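PDB 5BY3: BtGH115A from Bacteroides thetaiotaomicron, which is a family GH115 4-O-methyl-alpha-glucuronidase, a glycoside hydrolase with specificity for decorated arabinogalactans. Local coordinates for residues P520-I526 with M637-R641. Coordinates in Å, arbitrary orientation, origin at the centre of the assembly. Residue numbers count along the deposited sequence, not the author numbering.
Sequences PWSEREI and MTADR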
# COMPACT_ATOMS: atom_id res chain seq x y z
N PRO A 520 24.04 -5.63 -13.31
CA PRO A 520 25.22 -4.90 -13.84
C PRO A 520 25.98 -4.13 -12.75
O PRO A 520 26.06 -2.87 -12.79
CB PRO A 520 24.61 -3.97 -14.91
CG PRO A 520 23.15 -3.80 -14.53
CD PRO A 520 22.75 -4.97 -13.65
N TRP A 521 26.52 -4.87 -11.77
CA TRP A 521 27.24 -4.26 -10.65
C TRP A 521 28.67 -4.83 -10.54
O TRP A 521 28.91 -5.97 -10.91
CB TRP A 521 26.48 -4.45 -9.33
CG TRP A 521 25.04 -3.96 -9.25
CD1 TRP A 521 24.39 -3.04 -10.07
CD2 TRP A 521 24.07 -4.35 -8.26
NE1 TRP A 521 23.08 -2.86 -9.65
CE2 TRP A 521 22.86 -3.67 -8.56
CE3 TRP A 521 24.10 -5.23 -7.17
CZ2 TRP A 521 21.72 -3.82 -7.79
CZ3 TRP A 521 22.99 -5.39 -6.43
CH2 TRP A 521 21.81 -4.68 -6.71
N SER A 522 29.61 -4.03 -10.05
CA SER A 522 30.99 -4.48 -9.87
C SER A 522 31.14 -5.38 -8.66
O SER A 522 30.31 -5.34 -7.76
CB SER A 522 31.88 -3.28 -9.63
OG SER A 522 31.54 -2.73 -8.36
N GLU A 523 32.21 -6.16 -8.62
CA GLU A 523 32.62 -6.91 -7.42
C GLU A 523 32.60 -6.08 -6.14
O GLU A 523 32.04 -6.51 -5.11
CB GLU A 523 33.98 -7.57 -7.61
CG GLU A 523 34.01 -8.92 -6.90
CD GLU A 523 35.39 -9.55 -6.78
OE1 GLU A 523 36.22 -9.34 -7.69
OE2 GLU A 523 35.61 -10.28 -5.80
N ARG A 524 33.17 -4.89 -6.22
CA ARG A 524 33.21 -3.93 -5.11
C ARG A 524 31.78 -3.60 -4.61
O ARG A 524 31.47 -3.84 -3.45
CB ARG A 524 34.05 -2.70 -5.48
CG ARG A 524 34.15 -1.63 -4.40
CD ARG A 524 34.62 -0.33 -5.01
NE ARG A 524 33.85 0.83 -4.55
CZ ARG A 524 32.69 1.28 -5.07
NH1 ARG A 524 32.13 0.67 -6.11
NH2 ARG A 524 32.10 2.35 -4.55
N GLU A 525 30.90 -3.13 -5.51
CA GLU A 525 29.48 -2.85 -5.19
C GLU A 525 28.73 -4.06 -4.59
O GLU A 525 27.89 -3.91 -3.71
CB GLU A 525 28.73 -2.33 -6.43
CG GLU A 525 29.11 -0.92 -6.87
CD GLU A 525 28.71 -0.54 -8.32
OE1 GLU A 525 28.59 -1.41 -9.20
OE2 GLU A 525 28.57 0.68 -8.60
N ILE A 526 29.06 -5.26 -5.08
CA ILE A 526 28.43 -6.49 -4.59
C ILE A 526 28.85 -6.75 -3.15
O ILE A 526 27.99 -6.94 -2.27
CB ILE A 526 28.74 -7.68 -5.51
CG1 ILE A 526 28.00 -7.54 -6.83
CG2 ILE A 526 28.34 -8.99 -4.86
CD1 ILE A 526 28.56 -8.40 -7.94
N MSE A 637 32.99 -9.56 -15.28
CA MSE A 637 32.21 -8.78 -14.31
C MSE A 637 32.22 -7.37 -14.77
O MSE A 637 33.18 -6.92 -15.39
CB MSE A 637 32.81 -8.73 -12.89
CG MSE A 637 33.08 -10.13 -12.34
SE MSE A 637 32.47 -10.38 -10.50
CE MSE A 637 30.54 -10.39 -10.89
N THR A 638 31.14 -6.65 -14.46
CA THR A 638 31.13 -5.20 -14.62
C THR A 638 32.33 -4.66 -13.86
O THR A 638 32.60 -5.09 -12.75
CB THR A 638 29.80 -4.59 -14.08
OG1 THR A 638 28.73 -5.10 -14.88
CG2 THR A 638 29.81 -3.06 -14.14
N ALA A 639 33.07 -3.79 -14.53
CA ALA A 639 34.21 -3.09 -13.96
C ALA A 639 33.69 -1.91 -13.17
O ALA A 639 32.68 -1.30 -13.53
CB ALA A 639 35.13 -2.62 -15.07
N ASP A 640 34.40 -1.62 -12.08
CA ASP A 640 34.15 -0.45 -11.26
C ASP A 640 34.52 0.76 -12.10
O ASP A 640 35.51 0.75 -12.82
CB ASP A 640 35.05 -0.55 -10.02
CG ASP A 640 34.38 -0.05 -8.76
OD1 ASP A 640 33.20 -0.39 -8.49
OD2 ASP A 640 35.05 0.68 -8.01
N ARG A 641 33.71 1.79 -12.05
CA ARG A 641 33.99 2.89 -12.94
C ARG A 641 34.08 4.18 -12.14
O ARG A 641 33.11 4.60 -11.52
CB ARG A 641 32.94 2.95 -14.03
CG ARG A 641 33.32 3.91 -15.13
CD ARG A 641 32.24 3.89 -16.17
NE ARG A 641 32.43 4.94 -17.16
CZ ARG A 641 31.44 5.67 -17.65
NH1 ARG A 641 30.20 5.49 -17.21
NH2 ARG A 641 31.67 6.60 -18.57
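D640 OD1 is the polar focus of this contact: it accepts a hydrogen bond from S522 OG at 2.9 Å and lies 2.8 Å from R524 NH1 in a salt bridge, whose hydrogen-bond component is weak, with an N-H...O angle of 127°. S522 is also the N-cap of helix 523-543. S522 OG accepts from E525 N at 2.9 Å, while E525 OE1 accepts a hydrogen bond from S522 N at 2.9 Å, both at 170°, so the pair forms a capping box. One hydroxyl thus caps the helix as acceptor and binds D640 as donor. Next to this site, S522 CA makes a CA-H...O contact of 3.4 Å to T638 O (145° at H), and T638 CB packs 3.6 Å from W521 O. Selenomethionine M637 adds an apolar contact, CE 4.1 Å from I526 CD1, and a van der Waals contact, SE 4.2 Å from E523 CG; I526 and M637 both also touch Q577 of helix 552-580. The contact buries 380 Å² and joins the start of helix 523-543 to a loop whose R641 forms a salt bridge with E691 of strand 689-696. With its acidic side chain at a helix N-terminus, D640 probably gains from the helix dipole as well as from R524.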